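Local structure of acyl-coenzyme A thioesterase THEM4 (Rhodococcus sp., 2OV9) at residues L118-Q123 with P167-L172. The protein probably hydrolyses fatty acyl-coenzyme A thioesters, such as those of decanoate and oleate, to the free acid and coenzyme A, as a member of the hotdog-fold thioesterases. Sequence-based numbering, arbitrary orientation.
Sequences LTIPYQ and PLFEPL
Leu118 O receives the backbone N-H of Phe169 in a nearly straight bond of 2.8 Å, with an N-H...O angle of 164°. This bond extends the contact of the antiparallel strands 112-117 and 171-182 of the hotdog fold past the sheet, with the pairing slipped by one residue, an example of how a water can stand in for a backbone bond where strand pairing slips. The water stands between Leu118 N and Glu170 O, which are 4.3 Å apart, accepting from the first and donating to the second, and also donates to Pro167 O. Past this point segment 118-123 folds into the 3-10 turn 120-122, where Tyr122 N bonds to Thr119 O, and Leu168 packs against the turn. Its CG stands anti to the carbonyl carbon (chi1 -63°), and the two methyls part: CD2 lies 3.5 Å from Thr119 O, while CD1 rests 3.7 Å from Gln123 CB, the two side chains crossing at about a right angle. An alanine in place of Leu168 would probably leave Gln123 CB and Thr119 O without the methyls that pack on them and open a gap against the turn. Leu118 CD1 meets Leu172 CD1 of strand 171-182 at 3.9 Å. On the outer side, Leu168 CB sits over the centre of the Phe169 ring, 3.5 Å above its plane. Ile120, which also touches Leu42 of helix 26-43, reaches the same ring at its edge, with CG2 in the ring plane and 3.5 Å from Phe169 CZ.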
loop_
_atom_site.group_PDB
_atom_site.type_symbol
_atom_site.label_atom_id
_atom_site.label_comp_id
_atom_site.label_asym_id
_atom_site.label_seq_id
_atom_site.Cartn_x
_atom_site.Cartn_y
_atom_site.Cartn_z
ATOM N N LEU B 118 -12.954 1.500 -0.067
ATOM C CA LEU B 118 -11.693 2.219 0.132
ATOM C C LEU B 118 -11.839 3.727 0.185
ATOM O O LEU B 118 -12.734 4.301 -0.422
ATOM C CB LEU B 118 -10.651 1.812 -0.924
ATOM C CG LEU B 118 -10.148 0.378 -0.911
ATOM C CD1 LEU B 118 -9.399 0.051 -2.212
ATOM C CD2 LEU B 118 -9.230 0.103 0.298
ATOM N N THR B 119 -10.911 4.347 0.901
ATOM C CA THR B 119 -10.960 5.748 1.314
ATOM C C THR B 119 -9.799 6.561 0.748
ATOM O O THR B 119 -8.888 6.003 0.098
ATOM C CB THR B 119 -10.853 5.812 2.827
ATOM O OG1 THR B 119 -9.751 4.989 3.231
ATOM C CG2 THR B 119 -12.136 5.286 3.488
ATOM N N ILE B 120 -9.796 7.868 1.013
ATOM C CA ILE B 120 -8.881 8.748 0.267
ATOM C C ILE B 120 -7.381 8.504 0.406
ATOM O O ILE B 120 -6.648 8.903 -0.457
ATOM C CB ILE B 120 -9.132 10.279 0.392
ATOM C CG1 ILE B 120 -9.108 10.766 1.839
ATOM C CG2 ILE B 120 -10.370 10.726 -0.411
ATOM C CD1 ILE B 120 -8.900 12.297 1.897
ATOM N N PRO B 121 -6.911 7.894 1.504
ATOM C CA PRO B 121 -5.462 7.588 1.507
ATOM C C PRO B 121 -5.018 6.664 0.388
ATOM O O PRO B 121 -3.824 6.670 0.024
ATOM C CB PRO B 121 -5.268 6.891 2.865
ATOM C CG PRO B 121 -6.285 7.507 3.723
ATOM C CD PRO B 121 -7.503 7.553 2.811
ATOM N N TYR B 122 -5.958 5.859 -0.116
ATOM C CA TYR B 122 -5.726 4.858 -1.192
ATOM C C TYR B 122 -5.890 5.413 -2.628
ATOM O O TYR B 122 -5.796 4.661 -3.628
ATOM C CB TYR B 122 -6.642 3.627 -0.951
ATOM C CG TYR B 122 -6.415 3.031 0.430
ATOM C CD1 TYR B 122 -5.307 2.229 0.691
ATOM C CD2 TYR B 122 -7.249 3.364 1.497
ATOM C CE1 TYR B 122 -5.076 1.691 1.975
ATOM C CE2 TYR B 122 -7.015 2.869 2.788
ATOM C CZ TYR B 122 -5.934 2.041 3.011
ATOM O OH TYR B 122 -5.723 1.542 4.264
ATOM N N GLN B 123 -6.084 6.729 -2.707
ATOM C CA GLN B 123 -6.410 7.446 -3.960
ATOM C C GLN B 123 -5.220 7.587 -4.905
ATOM O O GLN B 123 -4.109 7.903 -4.470
ATOM C CB GLN B 123 -6.939 8.831 -3.629
ATOM C CG GLN B 123 -7.441 9.708 -4.819
ATOM C CD GLN B 123 -8.289 10.884 -4.318
ATOM O OE1 GLN B 123 -7.920 11.568 -3.366
ATOM N NE2 GLN B 123 -9.424 11.112 -4.948
ATOM N N PRO B 167 -13.393 2.602 -8.312
ATOM C CA PRO B 167 -13.737 3.765 -7.489
ATOM C C PRO B 167 -13.463 3.634 -6.014
ATOM O O PRO B 167 -13.541 2.556 -5.454
ATOM C CB PRO B 167 -15.259 3.911 -7.692
ATOM C CG PRO B 167 -15.711 2.496 -8.045
ATOM C CD PRO B 167 -14.578 1.806 -8.710
ATOM N N LEU B 168 -13.179 4.766 -5.390
ATOM C CA LEU B 168 -13.184 4.892 -3.941
ATOM C C LEU B 168 -14.635 4.991 -3.479
ATOM O O LEU B 168 -15.537 5.260 -4.290
ATOM C CB LEU B 168 -12.431 6.171 -3.537
ATOM C CG LEU B 168 -10.935 6.291 -3.875
ATOM C CD1 LEU B 168 -10.463 7.686 -3.558
ATOM C CD2 LEU B 168 -10.145 5.232 -3.085
ATOM N N PHE B 169 -14.853 4.797 -2.178
ATOM C CA PHE B 169 -16.140 5.057 -1.513
ATOM C C PHE B 169 -17.288 4.110 -1.869
ATOM O O PHE B 169 -18.458 4.426 -1.624
ATOM C CB PHE B 169 -16.601 6.512 -1.716
ATOM C CG PHE B 169 -15.476 7.521 -1.720
ATOM C CD1 PHE B 169 -14.575 7.599 -0.649
ATOM C CD2 PHE B 169 -15.325 8.389 -2.790
ATOM C CE1 PHE B 169 -13.522 8.524 -0.666
ATOM C CE2 PHE B 169 -14.274 9.340 -2.820
ATOM C CZ PHE B 169 -13.374 9.406 -1.746
ATOM N N GLU B 170 -16.977 2.985 -2.492
ATOM C CA GLU B 170 -18.018 2.000 -2.765
ATOM C C GLU B 170 -17.456 0.599 -2.615
ATOM O O GLU B 170 -16.249 0.420 -2.676
ATOM C CB GLU B 170 -18.659 2.222 -4.138
ATOM C CG GLU B 170 -17.888 1.687 -5.300
ATOM C CD GLU B 170 -18.509 2.129 -6.626
ATOM O OE1 GLU B 170 -18.750 3.344 -6.796
ATOM O OE2 GLU B 170 -18.754 1.265 -7.498
ATOM N N PRO B 171 -18.338 -0.388 -2.388
ATOM C CA PRO B 171 -17.899 -1.748 -2.097
ATOM C C PRO B 171 -17.218 -2.407 -3.302
ATOM O O PRO B 171 -17.804 -2.489 -4.389
ATOM C CB PRO B 171 -19.208 -2.478 -1.727
ATOM C CG PRO B 171 -20.235 -1.433 -1.576
ATOM C CD PRO B 171 -19.818 -0.262 -2.367
ATOM N N LEU B 172 -15.971 -2.833 -3.111
ATOM C CA LEU B 172 -15.225 -3.595 -4.119
ATOM C C LEU B 172 -15.037 -5.056 -3.680
ATOM O O LEU B 172 -14.572 -5.309 -2.579
ATOM C CB LEU B 172 -13.817 -2.982 -4.292
ATOM C CG LEU B 172 -13.759 -1.471 -4.568
ATOM C CD1 LEU B 172 -12.307 -0.981 -4.557
ATOM C CD2 LEU B 172 -14.477 -1.075 -5.877
HETATM O O HOH W 1 -13.881 1.602 -2.847
#